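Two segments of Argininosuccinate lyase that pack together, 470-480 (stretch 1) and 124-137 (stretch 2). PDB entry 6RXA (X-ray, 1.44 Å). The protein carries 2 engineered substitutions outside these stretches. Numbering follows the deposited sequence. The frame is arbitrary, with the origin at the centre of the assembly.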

ATOM      1  N   ALA A 470      17.112 -22.860  20.786  1.00 17.07           N
ATOM      2  CA  ALA A 470      17.122 -22.676  22.232  1.00 18.82           C
ATOM      3  C   ALA A 470      16.256 -21.490  22.643  1.00 17.87           C
ATOM      4  O   ALA A 470      15.519 -21.566  23.631  1.00 18.83           O
ATOM      5  CB  ALA A 470      18.561 -22.504  22.710  1.00 20.89           C
ATOM      6  N   TRP A 471      16.329 -20.382  21.900  1.00 16.84           N
ATOM      7  CA  TRP A 471      15.468 -19.242  22.194  1.00 16.37           C
ATOM      8  C   TRP A 471      14.002 -19.646  22.121  1.00 15.62           C
ATOM      9  O   TRP A 471      13.202 -19.307  23.000  1.00 15.75           O
ATOM     10  CB  TRP A 471      15.755 -18.110  21.206  1.00 17.40           C
ATOM     11  CG  TRP A 471      14.990 -16.864  21.501  1.00 17.37           C
ATOM     12  CD1 TRP A 471      15.439 -15.785  22.189  1.00 17.99           C
ATOM     13  CD2 TRP A 471      13.630 -16.583  21.149  1.00 15.72           C
ATOM     14  NE1 TRP A 471      14.453 -14.826  22.272  1.00 17.30           N
ATOM     15  CE2 TRP A 471      13.330 -15.297  21.645  1.00 16.76           C
ATOM     16  CE3 TRP A 471      12.643 -17.285  20.446  1.00 14.80           C
ATOM     17  CZ2 TRP A 471      12.079 -14.704  21.480  1.00 17.59           C
ATOM     18  CZ3 TRP A 471      11.393 -16.690  20.282  1.00 16.05           C
ATOM     19  CH2 TRP A 471      11.128 -15.413  20.802  1.00 17.55           C
ATOM     20  N   LEU A 472      13.633 -20.375  21.065  1.00 15.58           N
ATOM     21  CA  LEU A 472      12.249 -20.798  20.894  1.00 15.74           C
ATOM     22  C   LEU A 472      11.813 -21.741  22.004  1.00 16.43           C
ATOM     23  O   LEU A 472      10.702 -21.616  22.532  1.00 17.55           O
ATOM     24  CB  LEU A 472      12.087 -21.473  19.535  1.00 15.60           C
ATOM     25  CG  LEU A 472      10.700 -22.047  19.239  1.00 17.37           C
ATOM     26  CD1 LEU A 472       9.634 -20.975  19.230  1.00 18.63           C
ATOM     27  CD2 LEU A 472      10.740 -22.771  17.900  1.00 17.23           C
ATOM     28  N   ALA A 473      12.662 -22.697  22.370  1.00 17.10           N
ATOM     29  CA  ALA A 473      12.307 -23.610  23.444  1.00 17.97           C
ATOM     30  C   ALA A 473      12.084 -22.866  24.753  1.00 17.37           C
ATOM     31  O   ALA A 473      11.144 -23.176  25.497  1.00 17.56           O
ATOM     32  CB  ALA A 473      13.411 -24.652  23.593  1.00 19.46           C
ATOM     33  N   ASN A 474      12.946 -21.895  25.064  1.00 17.77           N
ATOM     34  CA  ASN A 474      12.806 -21.151  26.309  1.00 18.50           C
ATOM     35  C   ASN A 474      11.515 -20.344  26.322  1.00 17.25           C
ATOM     36  O   ASN A 474      10.780 -20.340  27.324  1.00 17.58           O
ATOM     37  CB  ASN A 474      14.012 -20.239  26.519  1.00 25.24           C
ATOM     38  CG  ASN A 474      13.835 -19.319  27.709  1.00 37.12           C
ATOM     39  OD1 ASN A 474      14.086 -19.705  28.851  1.00 47.19           O
ATOM     40  ND2 ASN A 474      13.384 -18.095  27.449  1.00 36.63           N
ATOM     41  N   ALA A 475      11.222 -19.644  25.219  1.00 15.93           N
ATOM     42  CA  ALA A 475      10.017 -18.823  25.157  1.00 15.98           C
ATOM     43  C   ALA A 475       8.769 -19.685  25.266  1.00 16.13           C
ATOM     44  O   ALA A 475       7.815 -19.322  25.964  1.00 17.45           O
ATOM     45  CB  ALA A 475       9.977 -18.002  23.865  1.00 16.09           C
ATOM     46  N   THR A 476       8.765 -20.841  24.588  1.00 16.53           N
ATOM     47  CA  THR A 476       7.624 -21.752  24.646  1.00 17.62           C
ATOM     48  C   THR A 476       7.427 -22.302  26.052  1.00 17.16           C
ATOM     49  O   THR A 476       6.294 -22.373  26.551  1.00 18.35           O
ATOM     50  CB  THR A 476       7.828 -22.889  23.641  1.00 22.32           C
ATOM     51  OG1 THR A 476       7.910 -22.349  22.309  1.00 21.76           O
ATOM     52  CG2 THR A 476       6.670 -23.865  23.704  1.00 27.30           C
ATOM     53  N   GLN A 477       8.513 -22.716  26.704  1.00 17.21           N
ATOM     54  CA  GLN A 477       8.400 -23.293  28.037  1.00 18.67           C
ATOM     55  C   GLN A 477       7.901 -22.263  29.046  1.00 18.07           C
ATOM     56  O   GLN A 477       7.114 -22.596  29.938  1.00 19.46           O
ATOM     57  CB  GLN A 477       9.746 -23.874  28.461  1.00 25.24           C
ATOM     58  CG  GLN A 477       9.669 -24.756  29.702  1.00 40.18           C
ATOM     59  CD  GLN A 477       8.862 -26.022  29.466  1.00 57.76           C
ATOM     60  OE1 GLN A 477       9.173 -26.812  28.576  1.00 77.46           O
ATOM     61  NE2 GLN A 477       7.812 -26.210  30.255  1.00 50.66           N
ATOM     62  N   ALA A 478       8.331 -21.004  28.916  1.00 17.26           N
ATOM     63  CA  ALA A 478       7.840 -19.965  29.815  1.00 18.55           C
ATOM     64  C   ALA A 478       6.321 -19.848  29.747  1.00 17.53           C
ATOM     65  O   ALA A 478       5.654 -19.719  30.781  1.00 17.24           O
ATOM     66  CB  ALA A 478       8.496 -18.628  29.480  1.00 20.07           C
ATOM     67  N   LEU A 479       5.755 -19.896  28.539  1.00 16.96           N
ATOM     68  CA  LEU A 479       4.300 -19.812  28.410  1.00 16.92           C
ATOM     69  C   LEU A 479       3.628 -21.060  28.958  1.00 17.67           C
ATOM     70  O   LEU A 479       2.581 -20.972  29.612  1.00 18.24           O
ATOM     71  CB  LEU A 479       3.913 -19.601  26.946  1.00 16.62           C
ATOM     72  CG  LEU A 479       4.427 -18.328  26.277  1.00 16.25           C
ATOM     73  CD1 LEU A 479       3.801 -18.194  24.912  1.00 16.74           C
ATOM     74  CD2 LEU A 479       4.139 -17.123  27.158  1.00 16.05           C
ATOM     75  N   ALA A 480       4.218 -22.235  28.716  1.00 18.31           N
ATOM     76  CA  ALA A 480       3.627 -23.467  29.223  1.00 19.77           C
ATOM     77  C   ALA A 480       3.644 -23.501  30.743  1.00 19.60           C
ATOM     78  O   ALA A 480       2.672 -23.934  31.369  1.00 19.79           O
ATOM     79  CB  ALA A 480       4.380 -24.667  28.646  1.00 21.85           C
TER
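Stretch 2 124-137: LRDQLLRTIEAVIG

Two helices distant in sequence can pack closely without a hydrogen bond between them, and this pair from argininosuccinate lyase is a compact example. Residues 124-137 are helical throughout, as are 470-480, and both helices extend beyond the segments considered here. They run nearly antiparallel, with 158° between their N-to-C directions (signed crossing angle -158°), and their axes approach to 10.5 Å. The backbones come nearest at Leu472 and Leu129, whose CA atoms lie 6.9 Å apart; the antiparallel course then places Leu479 near Arg125 and Leu472 near Ile136.

The centre of the contact is a reciprocal knobs-into-holes arrangement. Leu129 inserts among Leu472, Ala475, Thr476 and Leu479, while Leu472 sits among Leu129, Ile132, Glu133 and Ile136. In the first hole, Leu129 CD2 is 3.9 Å from Ala475 CB, and Leu129 CD1 is 3.7 Å from Leu479 CD1. In the second, Leu472 CD2 lies 3.7 Å from Glu133 CB and 4.1 Å from Ile136 CD1. The two knobs also touch each other, Leu472 CD1 to Leu129 CD2 at 3.9 Å. Trp471 widens this apolar surface: its CZ3 reaches Ile132 CD1 at 3.6 Å and Leu129 CD2 at 3.8 Å.

Polar residues take part through van der Waals contact, since no hydrogen bond crosses the interface. Leu479 CD2 lies over one face of the Arg125 guanidinium, 3.5 Å from Arg125 CZ, an approach that leaves the in-plane nitrogens NH1 and NH2 free to bond elsewhere in the structure. Leu479 CD1 is 3.7 Å from Asp126 OD1. Thr476 OG1 donates to Leu472 O within its own helix (2.9 Å) and also makes a van der Waals contact with Leu129 CD1, 3.9 Å away.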

ATOM      1  N   LEU A 124      -1.371 -13.268  19.013  1.00 12.48           N
ATOM      2  CA  LEU A 124      -0.225 -12.960  18.160  1.00 12.71           C
ATOM      3  C   LEU A 124       1.054 -13.580  18.707  1.00 13.07           C
ATOM      4  O   LEU A 124       1.916 -14.028  17.939  1.00 13.55           O
ATOM      5  CB  LEU A 124      -0.050 -11.456  17.968  1.00 12.82           C
ATOM      6  CG  LEU A 124      -1.175 -10.763  17.206  1.00 14.90           C
ATOM      7  CD1 LEU A 124      -0.928  -9.258  17.113  1.00 15.76           C
ATOM      8  CD2 LEU A 124      -1.373 -11.369  15.815  1.00 15.80           C
ATOM      9  N   ARG A 125       1.194 -13.607  20.042  1.00 13.10           N
ATOM     10  CA  ARG A 125       2.370 -14.197  20.678  1.00 13.85           C
ATOM     11  C   ARG A 125       2.498 -15.672  20.312  1.00 13.08           C
ATOM     12  O   ARG A 125       3.571 -16.127  19.897  1.00 13.54           O
ATOM     13  CB  ARG A 125       2.251 -14.005  22.194  1.00 15.28           C
ATOM     14  CG  ARG A 125       3.361 -14.597  23.022  1.00 15.90           C
ATOM     15  CD  ARG A 125       3.149 -14.296  24.509  1.00 15.93           C
ATOM     16  NE  ARG A 125       2.017 -15.040  25.052  1.00 15.45           N
ATOM     17  CZ  ARG A 125       1.553 -14.900  26.291  1.00 15.74           C
ATOM     18  NH1 ARG A 125       2.098 -14.017  27.121  1.00 15.62           N
ATOM     19  NH2 ARG A 125       0.546 -15.651  26.696  1.00 16.38           N
ATOM     20  N   ASP A 126       1.409 -16.435  20.441  1.00 13.50           N
ATOM     21  CA  ASP A 126       1.457 -17.840  20.046  1.00 13.70           C
ATOM     22  C   ASP A 126       1.737 -17.970  18.552  1.00 13.48           C
ATOM     23  O   ASP A 126       2.513 -18.841  18.134  1.00 14.19           O
ATOM     24  CB  ASP A 126       0.153 -18.547  20.412  1.00 16.69           C
ATOM     25  CG  ASP A 126       0.181 -19.171  21.821  1.00 20.88           C
ATOM     26  OD1 ASP A 126       1.232 -19.191  22.494  1.00 22.78           O
ATOM     27  OD2 ASP A 126      -0.879 -19.648  22.266  1.00 23.53           O
ATOM     28  N   GLN A 127       1.135 -17.102  17.732  1.00 13.54           N
ATOM     29  CA  GLN A 127       1.356 -17.182  16.291  1.00 13.77           C
ATOM     30  C   GLN A 127       2.776 -16.775  15.919  1.00 13.44           C
ATOM     31  O   GLN A 127       3.323 -17.266  14.925  1.00 13.93           O
ATOM     32  CB  GLN A 127       0.337 -16.324  15.556  1.00 14.47           C
ATOM     33  CG  GLN A 127      -1.083 -16.872  15.658  1.00 14.91           C
ATOM     34  CD  GLN A 127      -1.230 -18.263  15.083  1.00 16.29           C
ATOM     35  OE1 GLN A 127      -0.982 -18.492  13.904  1.00 16.00           O
ATOM     36  NE2 GLN A 127      -1.640 -19.209  15.921  1.00 19.02           N
ATOM     37  N   LEU A 128       3.382 -15.887  16.704  1.00 13.51           N
ATOM     38  CA  LEU A 128       4.776 -15.522  16.481  1.00 13.07           C
ATOM     39  C   LEU A 128       5.706 -16.684  16.802  1.00 13.84           C
ATOM     40  O   LEU A 128       6.655 -16.944  16.050  1.00 14.91           O
ATOM     41  CB  LEU A 128       5.106 -14.263  17.278  1.00 15.56           C
ATOM     42  CG  LEU A 128       6.427 -13.552  17.039  1.00 22.37           C
ATOM     43  CD1 LEU A 128       6.585 -13.283  15.563  1.00 27.67           C
ATOM     44  CD2 LEU A 128       6.409 -12.256  17.832  1.00 23.50           C
ATOM     45  N   LEU A 129       5.454 -17.426  17.887  1.00 14.13           N
ATOM     46  CA  LEU A 129       6.253 -18.622  18.142  1.00 13.89           C
ATOM     47  C   LEU A 129       6.045 -19.673  17.049  1.00 13.52           C
ATOM     48  O   LEU A 129       6.999 -20.318  16.604  1.00 14.37           O
ATOM     49  CB  LEU A 129       5.944 -19.201  19.521  1.00 14.50           C
ATOM     50  CG  LEU A 129       6.314 -18.277  20.677  1.00 17.30           C
ATOM     51  CD1 LEU A 129       6.013 -18.936  22.011  1.00 21.28           C
ATOM     52  CD2 LEU A 129       7.775 -17.862  20.627  1.00 16.25           C
ATOM     53  N   ARG A 130       4.801 -19.855  16.601  1.00 13.00           N
ATOM     54  CA  ARG A 130       4.523 -20.732  15.464  1.00 13.08           C
ATOM     55  C   ARG A 130       5.321 -20.309  14.234  1.00 13.13           C
ATOM     56  O   ARG A 130       5.900 -21.153  13.527  1.00 14.02           O
ATOM     57  CB  ARG A 130       3.022 -20.674  15.184  1.00 13.44           C
ATOM     58  CG  ARG A 130       2.544 -21.544  14.049  1.00 14.82           C
ATOM     59  CD  ARG A 130       1.096 -21.218  13.706  1.00 15.40           C
ATOM     60  NE  ARG A 130       0.570 -22.091  12.657  1.00 15.41           N
ATOM     61  CZ  ARG A 130      -0.408 -21.749  11.822  1.00 15.82           C
ATOM     62  NH1 ARG A 130      -0.972 -20.539  11.904  1.00 15.23           N
ATOM     63  NH2 ARG A 130      -0.805 -22.610  10.891  1.00 16.69           N
ATOM     64  N   THR A 131       5.371 -19.003  13.970  1.00 12.51           N
ATOM     65  CA  THR A 131       6.085 -18.486  12.809  1.00 12.30           C
ATOM     66  C   THR A 131       7.586 -18.674  12.954  1.00 12.98           C
ATOM     67  O   THR A 131       8.254 -19.107  12.005  1.00 13.91           O
ATOM     68  CB  THR A 131       5.735 -17.002  12.639  1.00 12.52           C
ATOM     69  OG1 THR A 131       4.341 -16.857  12.337  1.00 12.98           O
ATOM     70  CG2 THR A 131       6.535 -16.368  11.522  1.00 12.52           C
ATOM     71  N   ILE A 132       8.141 -18.362  14.132  1.00 13.13           N
ATOM     72  CA  ILE A 132       9.566 -18.575  14.372  1.00 12.85           C
ATOM     73  C   ILE A 132       9.929 -20.041  14.183  1.00 13.39           C
ATOM     74  O   ILE A 132      10.955 -20.361  13.582  1.00 13.76           O
ATOM     75  CB  ILE A 132       9.960 -18.030  15.760  1.00 13.96           C
ATOM     76  CG1 ILE A 132       9.892 -16.498  15.715  1.00 14.31           C
ATOM     77  CG2 ILE A 132      11.348 -18.497  16.167  1.00 14.45           C
ATOM     78  CD1 ILE A 132       9.968 -15.814  17.071  1.00 14.69           C
ATOM     79  N   GLU A 133       9.092 -20.952  14.677  1.00 13.77           N
ATOM     80  CA  GLU A 133       9.355 -22.374  14.467  1.00 14.18           C
ATOM     81  C   GLU A 133       9.388 -22.714  12.980  1.00 13.68           C
ATOM     82  O   GLU A 133      10.272 -23.450  12.526  1.00 14.50           O
ATOM     83  CB  GLU A 133       8.300 -23.194  15.201  1.00 15.11           C
ATOM     84  CG  GLU A 133       8.492 -24.685  15.095  1.00 18.92           C
ATOM     85  CD  GLU A 133       7.435 -25.454  15.864  1.00 27.29           C
ATOM     86  OE1 GLU A 133       6.242 -25.119  15.732  1.00 30.28           O
ATOM     87  OE2 GLU A 133       7.795 -26.381  16.602  1.00 31.61           O
ATOM     88  N   ALA A 134       8.433 -22.188  12.201  1.00 13.68           N
ATOM     89  CA  ALA A 134       8.398 -22.474  10.768  1.00 13.94           C
ATOM     90  C   ALA A 134       9.602 -21.869  10.051  1.00 12.94           C
ATOM     91  O   ALA A 134      10.193 -22.513   9.171  1.00 12.99           O
ATOM     92  CB  ALA A 134       7.088 -21.961  10.164  1.00 14.62           C
ATOM     93  N   VAL A 135      10.000 -20.649  10.431  1.00 12.55           N
ATOM     94  CA  VAL A 135      11.162 -20.010   9.806  1.00 12.22           C
ATOM     95  C   VAL A 135      12.445 -20.756  10.153  1.00 12.89           C
ATOM     96  O   VAL A 135      13.328 -20.899   9.306  1.00 13.78           O
ATOM     97  CB  VAL A 135      11.232 -18.517  10.171  1.00 13.64           C
ATOM     98  CG1 VAL A 135      12.504 -17.870   9.623  1.00 15.24           C
ATOM     99  CG2 VAL A 135      10.009 -17.799   9.625  1.00 13.45           C
ATOM    100  N   ILE A 136      12.560 -21.268  11.386  1.00 12.60           N
ATOM    101  CA  ILE A 136      13.706 -22.104  11.734  1.00 13.33           C
ATOM    102  C   ILE A 136      13.729 -23.362  10.865  1.00 13.51           C
ATOM    103  O   ILE A 136      14.777 -23.755  10.342  1.00 13.90           O
ATOM    104  CB  ILE A 136      13.689 -22.437  13.238  1.00 14.27           C
ATOM    105  CG1 ILE A 136      14.026 -21.207  14.069  1.00 14.20           C
ATOM    106  CG2 ILE A 136      14.662 -23.587  13.528  1.00 15.33           C
ATOM    107  CD1 ILE A 136      13.833 -21.432  15.565  1.00 15.58           C
ATOM    108  N   GLY A 137      12.573 -24.001  10.681  1.00 13.55           N
ATOM    109  CA  GLY A 137      12.526 -25.186   9.838  1.00 14.30           C
ATOM    110  C   GLY A 137      12.933 -24.895   8.405  1.00 14.53           C
ATOM    111  O   GLY A 137      13.590 -25.714   7.751  1.00 14.51           O
TER